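Local atomic coordinates of Atg5 (Kluyveromyces marxianus, PDB entry 3VQI), a protein that takes part in autophagic vesicle formation and cytoplasm-to-vacuole transport, and is joined to Atg12 in the autophagy-essential Atg12-Atg5 conjugate. Residues 38-43 with 49-54; 18-23 with 57-62; 162-167 with 188-193; 262-265 with 269-272. All coordinates share one frame; numbering follows the deposited sequence.

Contact 1: residues 38-43 with 49-54; sequences CHIVML and GFYLPT. With SO4 (sulfate ion), chain G.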
loop_
_atom_site.group_PDB
_atom_site.type_symbol
_atom_site.label_atom_id
_atom_site.label_comp_id
_atom_site.label_asym_id
_atom_site.label_seq_id
_atom_site.Cartn_x
_atom_site.Cartn_y
_atom_site.Cartn_z
ATOM N N CYS A 38 -7.194 -16.962 -10.930
ATOM C CA CYS A 38 -8.364 -16.384 -10.289
ATOM C C CYS A 38 -8.182 -14.879 -10.363
ATOM O O CYS A 38 -7.090 -14.368 -10.147
ATOM C CB CYS A 38 -8.502 -16.852 -8.833
ATOM S SG CYS A 38 -7.394 -16.091 -7.635
ATOM N N HIS A 39 -9.245 -14.170 -10.713
ATOM C CA HIS A 39 -9.174 -12.722 -10.811
ATOM C C HIS A 39 -9.937 -12.138 -9.643
ATOM O O HIS A 39 -11.047 -12.562 -9.336
ATOM C CB HIS A 39 -9.784 -12.240 -12.130
ATOM C CG HIS A 39 -9.338 -13.035 -13.315
ATOM N ND1 HIS A 39 -9.828 -14.295 -13.589
ATOM C CD2 HIS A 39 -8.403 -12.781 -14.260
ATOM C CE1 HIS A 39 -9.212 -14.783 -14.651
ATOM N NE2 HIS A 39 -8.343 -13.885 -15.078
ATOM N N ILE A 40 -9.330 -11.173 -8.975
ATOM C CA ILE A 40 -9.988 -10.552 -7.855
ATOM C C ILE A 40 -9.752 -9.068 -7.925
ATOM O O ILE A 40 -8.691 -8.620 -8.356
ATOM C CB ILE A 40 -9.454 -11.097 -6.544
ATOM C CG1 ILE A 40 -7.977 -10.772 -6.414
ATOM C CG2 ILE A 40 -9.642 -12.608 -6.506
ATOM C CD1 ILE A 40 -7.371 -11.343 -5.160
ATOM N N VAL A 41 -10.759 -8.299 -7.540
ATOM C CA VAL A 41 -10.615 -6.860 -7.548
ATOM C C VAL A 41 -10.042 -6.521 -6.180
ATOM O O VAL A 41 -10.529 -7.026 -5.167
ATOM C CB VAL A 41 -11.978 -6.162 -7.752
ATOM C CG1 VAL A 41 -11.792 -4.651 -7.787
ATOM C CG2 VAL A 41 -12.610 -6.628 -9.054
ATOM N N MET A 42 -8.986 -5.711 -6.150
ATOM C CA MET A 42 -8.367 -5.317 -4.887
ATOM C C MET A 42 -8.489 -3.818 -4.674
ATOM O O MET A 42 -8.448 -3.030 -5.627
ATOM C CB MET A 42 -6.884 -5.675 -4.863
ATOM C CG MET A 42 -6.572 -7.153 -4.784
ATOM S SD MET A 42 -4.796 -7.400 -4.714
ATOM C CE MET A 42 -4.706 -9.211 -4.782
ATOM N N LEU A 43 -8.649 -3.417 -3.421
ATOM C CA LEU A 43 -8.741 -2.007 -3.127
ATOM C C LEU A 43 -7.332 -1.435 -3.184
ATOM O O LEU A 43 -6.394 -2.053 -2.698
ATOM C CB LEU A 43 -9.353 -1.807 -1.751
ATOM C CG LEU A 43 -10.846 -2.140 -1.725
ATOM C CD1 LEU A 43 -11.337 -2.180 -0.293
ATOM C CD2 LEU A 43 -11.609 -1.108 -2.545
ATOM N N GLY A 49 -1.726 -8.462 1.764
ATOM C CA GLY A 49 -1.933 -9.480 2.773
ATOM C C GLY A 49 -3.388 -9.725 3.108
ATOM O O GLY A 49 -3.724 -10.817 3.569
ATOM N N PHE A 50 -4.262 -8.737 2.904
ATOM C CA PHE A 50 -5.674 -8.945 3.219
ATOM C C PHE A 50 -6.241 -9.979 2.261
ATOM O O PHE A 50 -7.209 -10.671 2.580
ATOM C CB PHE A 50 -6.517 -7.667 3.057
ATOM C CG PHE A 50 -6.243 -6.582 4.067
ATOM C CD1 PHE A 50 -5.690 -6.865 5.304
ATOM C CD2 PHE A 50 -6.602 -5.268 3.784
ATOM C CE1 PHE A 50 -5.505 -5.847 6.260
ATOM C CE2 PHE A 50 -6.429 -4.237 4.726
ATOM C CZ PHE A 50 -5.877 -4.526 5.964
ATOM N N TYR A 51 -5.642 -10.080 1.077
ATOM C CA TYR A 51 -6.145 -11.004 0.060
ATOM C C TYR A 51 -5.499 -12.388 0.044
ATOM O O TYR A 51 -6.023 -13.303 -0.593
ATOM C CB TYR A 51 -6.014 -10.359 -1.321
ATOM C CG TYR A 51 -6.758 -9.059 -1.444
ATOM C CD1 TYR A 51 -8.123 -9.037 -1.717
ATOM C CD2 TYR A 51 -6.113 -7.842 -1.225
ATOM C CE1 TYR A 51 -8.835 -7.834 -1.766
ATOM C CE2 TYR A 51 -6.812 -6.628 -1.270
ATOM C CZ TYR A 51 -8.176 -6.632 -1.542
ATOM O OH TYR A 51 -8.872 -5.438 -1.599
ATOM N N LEU A 52 -4.383 -12.537 0.753
ATOM C CA LEU A 52 -3.647 -13.797 0.808
ATOM C C LEU A 52 -4.473 -15.068 1.028
ATOM O O LEU A 52 -4.495 -15.935 0.163
ATOM C CB LEU A 52 -2.543 -13.723 1.866
ATOM C CG LEU A 52 -1.148 -14.176 1.429
ATOM C CD1 LEU A 52 -0.328 -14.547 2.654
ATOM C CD2 LEU A 52 -1.259 -15.360 0.500
ATOM N N PRO A 53 -5.149 -15.208 2.182
ATOM C CA PRO A 53 -5.943 -16.427 2.405
ATOM C C PRO A 53 -7.041 -16.728 1.392
ATOM O O PRO A 53 -7.347 -17.887 1.118
ATOM C CB PRO A 53 -6.496 -16.239 3.824
ATOM C CG PRO A 53 -6.378 -14.768 4.076
ATOM C CD PRO A 53 -5.086 -14.405 3.413
ATOM N N THR A 54 -7.648 -15.685 0.849
ATOM C CA THR A 54 -8.707 -15.857 -0.135
ATOM C C THR A 54 -8.080 -16.469 -1.377
ATOM O O THR A 54 -8.600 -17.430 -1.943
ATOM C CB THR A 54 -9.322 -14.503 -0.514
ATOM O OG1 THR A 54 -9.650 -13.787 0.680
ATOM C CG2 THR A 54 -10.566 -14.692 -1.375
HETATM S S SO4 G . -12.071 -16.496 -11.471
HETATM O O1 SO4 G . -11.013 -16.483 -12.498
HETATM O O2 SO4 G . -12.131 -17.825 -10.829
HETATM O O3 SO4 G . -11.786 -15.479 -10.440
HETATM O O4 SO4 G . -13.359 -16.191 -12.122
#

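Contact 2: residues 18-23 with 57-62; sequences VEVVVS and RKLADT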
loop_
_atom_site.group_PDB
_atom_site.type_symbol
_atom_site.label_atom_id
_atom_site.label_comp_id
_atom_site.label_asym_id
_atom_site.label_seq_id
_atom_site.Cartn_x
_atom_site.Cartn_y
_atom_site.Cartn_z
ATOM N N VAL A 18 -6.765 -7.696 -10.628
ATOM C CA VAL A 18 -5.599 -8.513 -10.340
ATOM C C VAL A 18 -5.745 -9.976 -10.732
ATOM O O VAL A 18 -6.716 -10.629 -10.349
ATOM C CB VAL A 18 -5.273 -8.454 -8.817
ATOM C CG1 VAL A 18 -4.113 -9.369 -8.484
ATOM C CG2 VAL A 18 -4.981 -7.027 -8.402
ATOM N N GLU A 19 -4.787 -10.494 -11.496
ATOM C CA GLU A 19 -4.826 -11.899 -11.860
ATOM C C GLU A 19 -3.751 -12.632 -11.068
ATOM O O GLU A 19 -2.557 -12.343 -11.188
ATOM C CB GLU A 19 -4.609 -12.116 -13.352
ATOM C CG GLU A 19 -4.625 -13.606 -13.712
ATOM C CD GLU A 19 -4.907 -13.878 -15.184
ATOM O OE1 GLU A 19 -5.015 -15.076 -15.553
ATOM O OE2 GLU A 19 -5.023 -12.904 -15.969
ATOM N N VAL A 20 -4.190 -13.571 -10.244
ATOM C CA VAL A 20 -3.289 -14.345 -9.413
ATOM C C VAL A 20 -3.158 -15.761 -9.959
ATOM O O VAL A 20 -4.131 -16.517 -10.001
ATOM C CB VAL A 20 -3.807 -14.402 -7.959
ATOM C CG1 VAL A 20 -2.840 -15.178 -7.091
ATOM C CG2 VAL A 20 -3.997 -12.988 -7.431
ATOM N N VAL A 21 -1.947 -16.114 -10.376
ATOM C CA VAL A 21 -1.682 -17.437 -10.924
ATOM C C VAL A 21 -0.673 -18.163 -10.049
ATOM O O VAL A 21 0.301 -17.558 -9.603
ATOM C CB VAL A 21 -1.074 -17.340 -12.343
ATOM C CG1 VAL A 21 -1.042 -18.724 -12.976
ATOM C CG2 VAL A 21 -1.856 -16.328 -13.200
ATOM N N VAL A 22 -0.889 -19.452 -9.802
ATOM C CA VAL A 22 0.066 -20.198 -8.991
ATOM C C VAL A 22 1.411 -20.205 -9.713
ATOM O O VAL A 22 1.454 -20.259 -10.939
ATOM C CB VAL A 22 -0.372 -21.643 -8.776
ATOM C CG1 VAL A 22 0.658 -22.359 -7.919
ATOM C CG2 VAL A 22 -1.737 -21.676 -8.109
ATOM N N SER A 23 2.506 -20.129 -8.961
ATOM C CA SER A 23 3.822 -20.112 -9.585
ATOM C C SER A 23 4.197 -21.512 -10.042
ATOM O O SER A 23 3.776 -22.509 -9.447
ATOM C CB SER A 23 4.883 -19.581 -8.620
ATOM O OG SER A 23 5.184 -20.522 -7.606
ATOM N N ARG A 57 -7.116 -20.035 -0.731
ATOM C CA ARG A 57 -8.320 -20.868 -0.744
ATOM C C ARG A 57 -8.742 -21.205 -2.177
ATOM O O ARG A 57 -8.875 -22.369 -2.540
ATOM C CB ARG A 57 -9.481 -20.136 -0.046
ATOM C CG ARG A 57 -10.721 -21.008 0.272
ATOM C CD ARG A 57 -12.077 -20.258 0.152
ATOM N NE ARG A 57 -12.041 -18.827 0.490
ATOM C CZ ARG A 57 -11.590 -18.320 1.636
ATOM N NH1 ARG A 57 -11.121 -19.115 2.583
ATOM N NH2 ARG A 57 -11.608 -17.012 1.839
ATOM N N LYS A 58 -8.948 -20.181 -2.993
ATOM C CA LYS A 58 -9.388 -20.399 -4.361
ATOM C C LYS A 58 -8.491 -21.296 -5.195
ATOM O O LYS A 58 -8.966 -21.943 -6.131
ATOM C CB LYS A 58 -9.539 -19.077 -5.108
ATOM C CG LYS A 58 -10.710 -18.222 -4.698
ATOM C CD LYS A 58 -10.952 -17.147 -5.756
ATOM C CE LYS A 58 -11.673 -15.929 -5.191
ATOM N NZ LYS A 58 -13.113 -15.867 -5.567
ATOM N N LEU A 59 -7.201 -21.337 -4.868
ATOM C CA LEU A 59 -6.256 -22.132 -5.648
ATOM C C LEU A 59 -5.662 -23.311 -4.899
ATOM O O LEU A 59 -4.787 -23.989 -5.428
ATOM C CB LEU A 59 -5.123 -21.234 -6.165
ATOM C CG LEU A 59 -5.557 -19.910 -6.810
ATOM C CD1 LEU A 59 -4.337 -19.090 -7.208
ATOM C CD2 LEU A 59 -6.440 -20.185 -8.024
ATOM N N ALA A 60 -6.133 -23.567 -3.682
ATOM C CA ALA A 60 -5.612 -24.680 -2.889
ATOM C C ALA A 60 -5.601 -25.996 -3.667
ATOM O O ALA A 60 -4.757 -26.862 -3.427
ATOM C CB ALA A 60 -6.425 -24.845 -1.623
ATOM N N ASP A 61 -6.536 -26.135 -4.600
ATOM C CA ASP A 61 -6.656 -27.343 -5.410
ATOM C C ASP A 61 -5.512 -27.556 -6.385
ATOM O O ASP A 61 -5.141 -28.692 -6.679
ATOM C CB ASP A 61 -7.966 -27.313 -6.201
ATOM C CG ASP A 61 -9.068 -28.092 -5.528
ATOM O OD1 ASP A 61 -8.901 -28.438 -4.332
ATOM O OD2 ASP A 61 -10.101 -28.354 -6.194
ATOM N N THR A 62 -4.967 -26.457 -6.883
ATOM C CA THR A 62 -3.891 -26.498 -7.858
ATOM C C THR A 62 -2.508 -26.447 -7.236
ATOM O O THR A 62 -1.502 -26.498 -7.937
ATOM C CB THR A 62 -4.057 -25.340 -8.846
ATOM O OG1 THR A 62 -5.323 -25.478 -9.508
ATOM C CG2 THR A 62 -2.960 -25.341 -9.882
#

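Contact 3: residues 162-167 with 188-193; sequences MSLSIP and RSKLFS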
loop_
_atom_site.group_PDB
_atom_site.type_symbol
_atom_site.label_atom_id
_atom_site.label_comp_id
_atom_site.label_asym_id
_atom_site.label_seq_id
_atom_site.Cartn_x
_atom_site.Cartn_y
_atom_site.Cartn_z
ATOM N N MET A 162 -1.484 8.944 20.457
ATOM C CA MET A 162 -1.363 8.154 21.680
ATOM C C MET A 162 -2.523 8.518 22.603
ATOM O O MET A 162 -2.829 7.802 23.558
ATOM C CB MET A 162 -0.028 8.437 22.373
ATOM C CG MET A 162 1.185 7.873 21.644
ATOM S SD MET A 162 1.447 6.102 21.881
ATOM C CE MET A 162 2.973 6.116 22.872
ATOM N N SER A 163 -3.173 9.636 22.293
ATOM C CA SER A 163 -4.305 10.129 23.075
ATOM C C SER A 163 -5.615 9.422 22.741
ATOM O O SER A 163 -6.546 9.427 23.547
ATOM C CB SER A 163 -4.479 11.635 22.858
ATOM O OG SER A 163 -3.331 12.346 23.286
ATOM N N LEU A 164 -5.687 8.826 21.553
ATOM C CA LEU A 164 -6.889 8.120 21.111
ATOM C C LEU A 164 -7.220 6.954 22.032
ATOM O O LEU A 164 -6.332 6.181 22.408
ATOM C CB LEU A 164 -6.711 7.596 19.683
ATOM C CG LEU A 164 -6.585 8.634 18.564
ATOM C CD1 LEU A 164 -6.353 7.922 17.242
ATOM C CD2 LEU A 164 -7.838 9.481 18.493
ATOM N N SER A 165 -8.497 6.839 22.402
ATOM C CA SER A 165 -8.953 5.755 23.265
ATOM C C SER A 165 -8.792 4.477 22.462
ATOM O O SER A 165 -8.770 4.519 21.232
ATOM C CB SER A 165 -10.422 5.953 23.650
ATOM O OG SER A 165 -11.258 6.021 22.505
ATOM N N ILE A 166 -8.676 3.342 23.138
ATOM C CA ILE A 166 -8.502 2.089 22.417
ATOM C C ILE A 166 -9.587 1.841 21.366
ATOM O O ILE A 166 -9.269 1.596 20.205
ATOM C CB ILE A 166 -8.402 0.884 23.389
ATOM C CG1 ILE A 166 -7.005 0.858 24.024
ATOM C CG2 ILE A 166 -8.678 -0.419 22.650
ATOM C CD1 ILE A 166 -6.735 -0.357 24.900
ATOM N N PRO A 167 -10.876 1.923 21.749
ATOM C CA PRO A 167 -11.975 1.696 20.796
ATOM C C PRO A 167 -12.038 2.702 19.634
ATOM O O PRO A 167 -12.591 2.409 18.570
ATOM C CB PRO A 167 -13.217 1.752 21.688
ATOM C CG PRO A 167 -12.817 2.707 22.754
ATOM C CD PRO A 167 -11.408 2.264 23.079
ATOM N N ARG A 188 -8.874 10.239 11.618
ATOM C CA ARG A 188 -7.730 10.850 10.947
ATOM C C ARG A 188 -7.637 12.293 11.448
ATOM O O ARG A 188 -6.545 12.818 11.691
ATOM C CB ARG A 188 -7.921 10.831 9.426
ATOM C CG ARG A 188 -6.674 11.221 8.632
ATOM C CD ARG A 188 -6.919 11.204 7.119
ATOM N NE ARG A 188 -6.970 12.545 6.546
ATOM C CZ ARG A 188 -7.876 13.474 6.860
ATOM N NH1 ARG A 188 -8.835 13.222 7.749
ATOM N NH2 ARG A 188 -7.818 14.672 6.289
ATOM N N SER A 189 -8.801 12.917 11.614
ATOM C CA SER A 189 -8.893 14.296 12.094
ATOM C C SER A 189 -8.353 14.408 13.513
ATOM O O SER A 189 -7.571 15.303 13.819
ATOM C CB SER A 189 -10.348 14.773 12.073
ATOM O OG SER A 189 -10.864 14.784 10.755
ATOM N N LYS A 190 -8.775 13.495 14.380
ATOM C CA LYS A 190 -8.311 13.515 15.762
ATOM C C LYS A 190 -6.796 13.299 15.843
ATOM O O LYS A 190 -6.224 13.246 16.936
ATOM C CB LYS A 190 -9.043 12.443 16.586
ATOM C CG LYS A 190 -10.530 12.716 16.810
ATOM C CD LYS A 190 -11.142 11.709 17.785
ATOM C CE LYS A 190 -12.633 11.945 17.981
ATOM N NZ LYS A 190 -13.255 10.938 18.890
ATOM N N LEU A 191 -6.149 13.185 14.685
ATOM C CA LEU A 191 -4.712 12.963 14.640
ATOM C C LEU A 191 -3.965 14.154 14.076
ATOM O O LEU A 191 -2.875 14.491 14.542
ATOM C CB LEU A 191 -4.390 11.720 13.806
ATOM C CG LEU A 191 -4.844 10.374 14.372
ATOM C CD1 LEU A 191 -4.373 9.255 13.472
ATOM C CD2 LEU A 191 -4.280 10.188 15.753
ATOM N N PHE A 192 -4.544 14.803 13.076
ATOM C CA PHE A 192 -3.865 15.945 12.491
ATOM C C PHE A 192 -4.773 16.888 11.709
ATOM O O PHE A 192 -5.815 16.484 11.192
ATOM C CB PHE A 192 -2.748 15.466 11.552
ATOM C CG PHE A 192 -3.199 15.270 10.123
ATOM C CD1 PHE A 192 -3.819 14.092 9.728
ATOM C CD2 PHE A 192 -3.053 16.298 9.189
ATOM C CE1 PHE A 192 -4.290 13.941 8.422
ATOM C CE2 PHE A 192 -3.520 16.160 7.887
ATOM C CZ PHE A 192 -4.141 14.980 7.501
ATOM N N SER A 193 -4.344 18.145 11.617
ATOM C CA SER A 193 -5.056 19.162 10.856
ATOM C C SER A 193 -4.054 19.661 9.812
ATOM O O SER A 193 -2.898 19.945 10.139
ATOM C CB SER A 193 -5.495 20.301 11.766
#

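Contact 4: residues 262-265 with 269-272; sequences FASI and LYLV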
loop_
_atom_site.group_PDB
_atom_site.type_symbol
_atom_site.label_atom_id
_atom_site.label_comp_id
_atom_site.label_asym_id
_atom_site.label_seq_id
_atom_site.Cartn_x
_atom_site.Cartn_y
_atom_site.Cartn_z
ATOM N N PHE A 262 -4.554 12.891 -1.467
ATOM C CA PHE A 262 -4.068 11.598 -1.939
ATOM C C PHE A 262 -3.263 10.694 -1.014
ATOM O O PHE A 262 -2.817 9.629 -1.443
ATOM C CB PHE A 262 -3.266 11.802 -3.222
ATOM C CG PHE A 262 -4.076 12.324 -4.368
ATOM C CD1 PHE A 262 -5.317 11.771 -4.666
ATOM C CD2 PHE A 262 -3.573 13.332 -5.190
ATOM C CE1 PHE A 262 -6.048 12.214 -5.773
ATOM C CE2 PHE A 262 -4.293 13.780 -6.298
ATOM C CZ PHE A 262 -5.534 13.221 -6.592
ATOM N N ALA A 263 -3.061 11.100 0.234
ATOM C CA ALA A 263 -2.314 10.268 1.169
ATOM C C ALA A 263 -2.974 8.893 1.232
ATOM O O ALA A 263 -4.200 8.779 1.164
ATOM C CB ALA A 263 -2.298 10.901 2.546
ATOM N N SER A 264 -2.158 7.854 1.366
ATOM C CA SER A 264 -2.661 6.484 1.418
ATOM C C SER A 264 -3.137 6.127 2.826
ATOM O O SER A 264 -2.851 6.849 3.771
ATOM C CB SER A 264 -1.565 5.533 0.940
ATOM O OG SER A 264 -1.157 5.895 -0.371
ATOM N N ILE A 265 -3.854 5.017 2.967
ATOM C CA ILE A 265 -4.389 4.615 4.267
ATOM C C ILE A 265 -3.383 4.494 5.394
ATOM O O ILE A 265 -3.767 4.314 6.544
ATOM C CB ILE A 265 -5.147 3.259 4.194
ATOM C CG1 ILE A 265 -4.249 2.205 3.544
ATOM C CG2 ILE A 265 -6.478 3.432 3.449
ATOM C CD1 ILE A 265 -4.824 0.814 3.572
ATOM N N LEU A 269 1.971 9.986 1.517
ATOM C CA LEU A 269 1.636 10.325 0.145
ATOM C C LEU A 269 2.759 9.684 -0.659
ATOM O O LEU A 269 3.929 10.003 -0.455
ATOM C CB LEU A 269 1.666 11.840 -0.036
ATOM C CG LEU A 269 1.727 12.409 -1.451
ATOM C CD1 LEU A 269 0.459 12.104 -2.260
ATOM C CD2 LEU A 269 1.944 13.897 -1.289
ATOM N N TYR A 270 2.416 8.767 -1.550
ATOM C CA TYR A 270 3.433 8.097 -2.339
ATOM C C TYR A 270 3.542 8.618 -3.757
ATOM O O TYR A 270 2.560 8.679 -4.497
ATOM C CB TYR A 270 3.175 6.584 -2.402
ATOM C CG TYR A 270 3.355 5.853 -1.096
ATOM C CD1 TYR A 270 2.341 5.828 -0.140
ATOM C CD2 TYR A 270 4.540 5.174 -0.818
ATOM C CE1 TYR A 270 2.504 5.137 1.057
ATOM C CE2 TYR A 270 4.714 4.487 0.375
ATOM C CZ TYR A 270 3.693 4.472 1.310
ATOM O OH TYR A 270 3.873 3.804 2.503
ATOM N N LEU A 271 4.756 8.981 -4.134
ATOM C CA LEU A 271 5.010 9.445 -5.480
ATOM C C LEU A 271 5.827 8.384 -6.200
ATOM O O LEU A 271 6.838 7.908 -5.678
ATOM C CB LEU A 271 5.802 10.748 -5.463
ATOM C CG LEU A 271 5.034 12.067 -5.433
ATOM C CD1 LEU A 271 4.235 12.183 -4.141
ATOM C CD2 LEU A 271 6.035 13.215 -5.564
ATOM N N VAL A 272 5.373 7.994 -7.380
ATOM C CA VAL A 272 6.097 7.030 -8.189
ATOM C C VAL A 272 6.636 7.792 -9.399
ATOM O O VAL A 272 5.873 8.280 -10.235
ATOM C CB VAL A 272 5.187 5.890 -8.654
ATOM C CG1 VAL A 272 5.839 5.131 -9.800
ATOM C CG2 VAL A 272 4.933 4.945 -7.493
#

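Contact 1: residues 38-43 with 49-54
Met42 lies flat against the Tyr51 ring, and the phenol in turn grips the strand that carries the methionine. Met42 CG stands 3.5 Å from the Tyr51 ring centroid, only 8° off the normal, a CH-pi contact over the middle of one face. The sulfur follows over the same face, Met42 SD 4.2 Å from the Tyr51 ring centroid, in a Met-aromatic contact. Beyond CG the methionine chain is extended, which lets it run back past the ring, opposite to the phenol's own direction, until Met42 CE meets Tyr51 CB at 3.9 Å. At the far end Leu43 N donates a nearly straight hydrogen bond to Tyr51 OH (2.7 Å, 171°). Ile40 CD1 adds a looser touch on Tyr51 CB. Replacing Tyr51 by alanine would remove the phenol, and the Leu43 N-H would probably lose this acceptor while Met42 lost the face it rests on. Toward the start of the strand a sulfate, probably from the crystallisation liquor, takes hydrogen bonds from His39 N and ND1. Within the UblA domain, segment 49-54 of helix 48-59 runs roughly antiparallel to segment 38-43 of edge strand 37-43, which pairs with strand 15-22; Ile40 also packs on Val55 and Met42 on Leu48.

Contact 2: residues 18-23 with 57-62
Val22 and Leu59 slide past each other in opposite directions, the valine reaching from the sheet and the leucine reaching from the last part of helix 48-59 toward the strand. One methyl of the valine does the touching: Val22 CG2 lies 3.8 Å from Leu59 CD1 and 3.9 Å from Leu59 CB, so it rests alongside the leucine chain and not merely against its end. With CG2 anti to the carbonyl carbon and CG1 anti to the backbone N (chi1 -180°), CG2 is the branch offered to the helix. Val20, two residues back and on the same face of the strand, meets the same leucine obliquely; Val20 CG1 is 4.2 Å from Leu59 CD1. Leu59 CD1 therefore lies between methyls of both valines, and it also comes to 3.8 Å from Val20 O. On the other flank Thr62 CG2 comes to 4.3 Å from Val22 CG2, the threonine presenting its methyl to the strand while its hydroxyl OG1 is hydrogen-bonded to Asp35 O.

The alternation of strand 15-22 sends Val20 and Val22 toward the helix and turns Val21 from it, the ordinary way a ubiquitin-like sheet builds a core under its helix. All four touching residues are buried, and the pairs that join them are apolar: cohesion here depends on shape and exclusion of water, and the one polar side-chain atom among them finds its partner elsewhere.

Contact 3: residues 162-167 with 188-193
Leu164 reaches across to Lys190 and Leu191 within the alpha-helical bundle region, where the turn leading into helix 166-178 meets the chain leaving helix 181-189. The two helices follow one another along the chain, so the contact brings the start of the first beside the end of the second. Before the leucine, Met162 leans on Lys148 of helix 135-155, and Ser163 OG is tied back to Lys159 O by a hydrogen bond.

Leu164 then carries the whole meeting, with its two methyls divided between two neighbours. Its CG is anti to the carbonyl carbon (chi1 -66°), which swings the branched end toward the opposite segment although the first bond of the side chain does not aim there. Leu164 CD1 meets Leu191 CD2 at 3.4 Å, the two leucines crossing at about a right angle, and the same Leu191 methyl lies 4.0 Å from Leu164 CG. The other methyl, Leu164 CD2, rests against the aliphatic stem of Lys190. A glycine in place of Leu164 would probably open a gap beside Leu191 and leave the lysine stem without its apolar neighbour.

Next comes Ser165, the N-cap residue of helix 166-178, whose OG makes a weak hydrogen bond to Asp168 N. Asp168 also forms a salt bridge with the Lys190 amino group, so the lysine spans from the leucine to the first turn of that helix. Leu191 is backed by Trp147 of helix 135-155. The lysine is fully extended beyond CG and passes obliquely over the leucine: Leu164 CD2 lies 3.7 Å from Lys190 CB and 4.0 Å from Lys190 CD.

Contact 4: residues 262-265 with 269-272
Leu269 and Tyr270 receive Phe262 and Ser264 at a tight connection in the UblB domain, a ubiquitin-like fold, where the chain leaves helix 255-262 and turns back within a few residues into strand 269-272. The backbones themselves come close, Ala263 CA lying 4.1 Å from Leu269 CA. Ala263 is also where the chain departs from helical geometry, and this begins the reversal.

Tyr270 can be followed outward from its backbone. From CB, the ring carbon CG is set anti to the carbonyl carbon (chi1 -68°), a turn that carries the ring back toward the loop. One ring edge then faces Ser264: Tyr270 CD1 is met by Ser264 OG at 3.5 Å, with the serine oxygen near the ring plane. The next carbon, Tyr270 CE1, stands 4.0 Å from Ser264 OG and 4.1 Å from Ser264 CB, so the serine lies along that edge and not over a face. At the tip, the hydroxyl OH is hydrogen-bonded to Asp266 OD1, in the connection between the segments, and to Arg203 NH1 on the adjoining strand. Two bonds thus hold the phenol at its far end and probably limit the swing of the ring. Val91 of helix 89-96 touches both Tyr270 and Ser264.

Leu269 turns to the end of the helix. Its CG is anti to the backbone N (chi1 163°), an arrangement that brings the branched end against Phe262, the last residue of the helix. Its neighbours Leu258 and Tyr259 belong to helix 255-262, and Ile244 touches both Leu269 and Phe262. The phenylalanine ring leads away, and it is the root of that side chain that is met: Phe262 CB lies 3.9 Å from Leu269 CD1.

How the contacts relate
Contacts 1 and 2 form one unit: their centres lie 10 Å apart, both use helix 48-59, and their strands are sheet neighbours, with Ile40 N 3.0 Å from Val18 O and Cys38 O 3.0 Å from Val20 N, both probable hydrogen bonds. Contact 1 is nested inside the chain loop that contact 2 closes. Contact 3, in the helical region, sits on the opposite side of the chain's centre from contact 2, about 39 Å between centres. Contact 4, in UblB, comes within about 5 Å of contact 1 and 6 Å of contact 3 at nearest atoms, without touching either. The sulfate belongs to contact 1 alone, bound at His39.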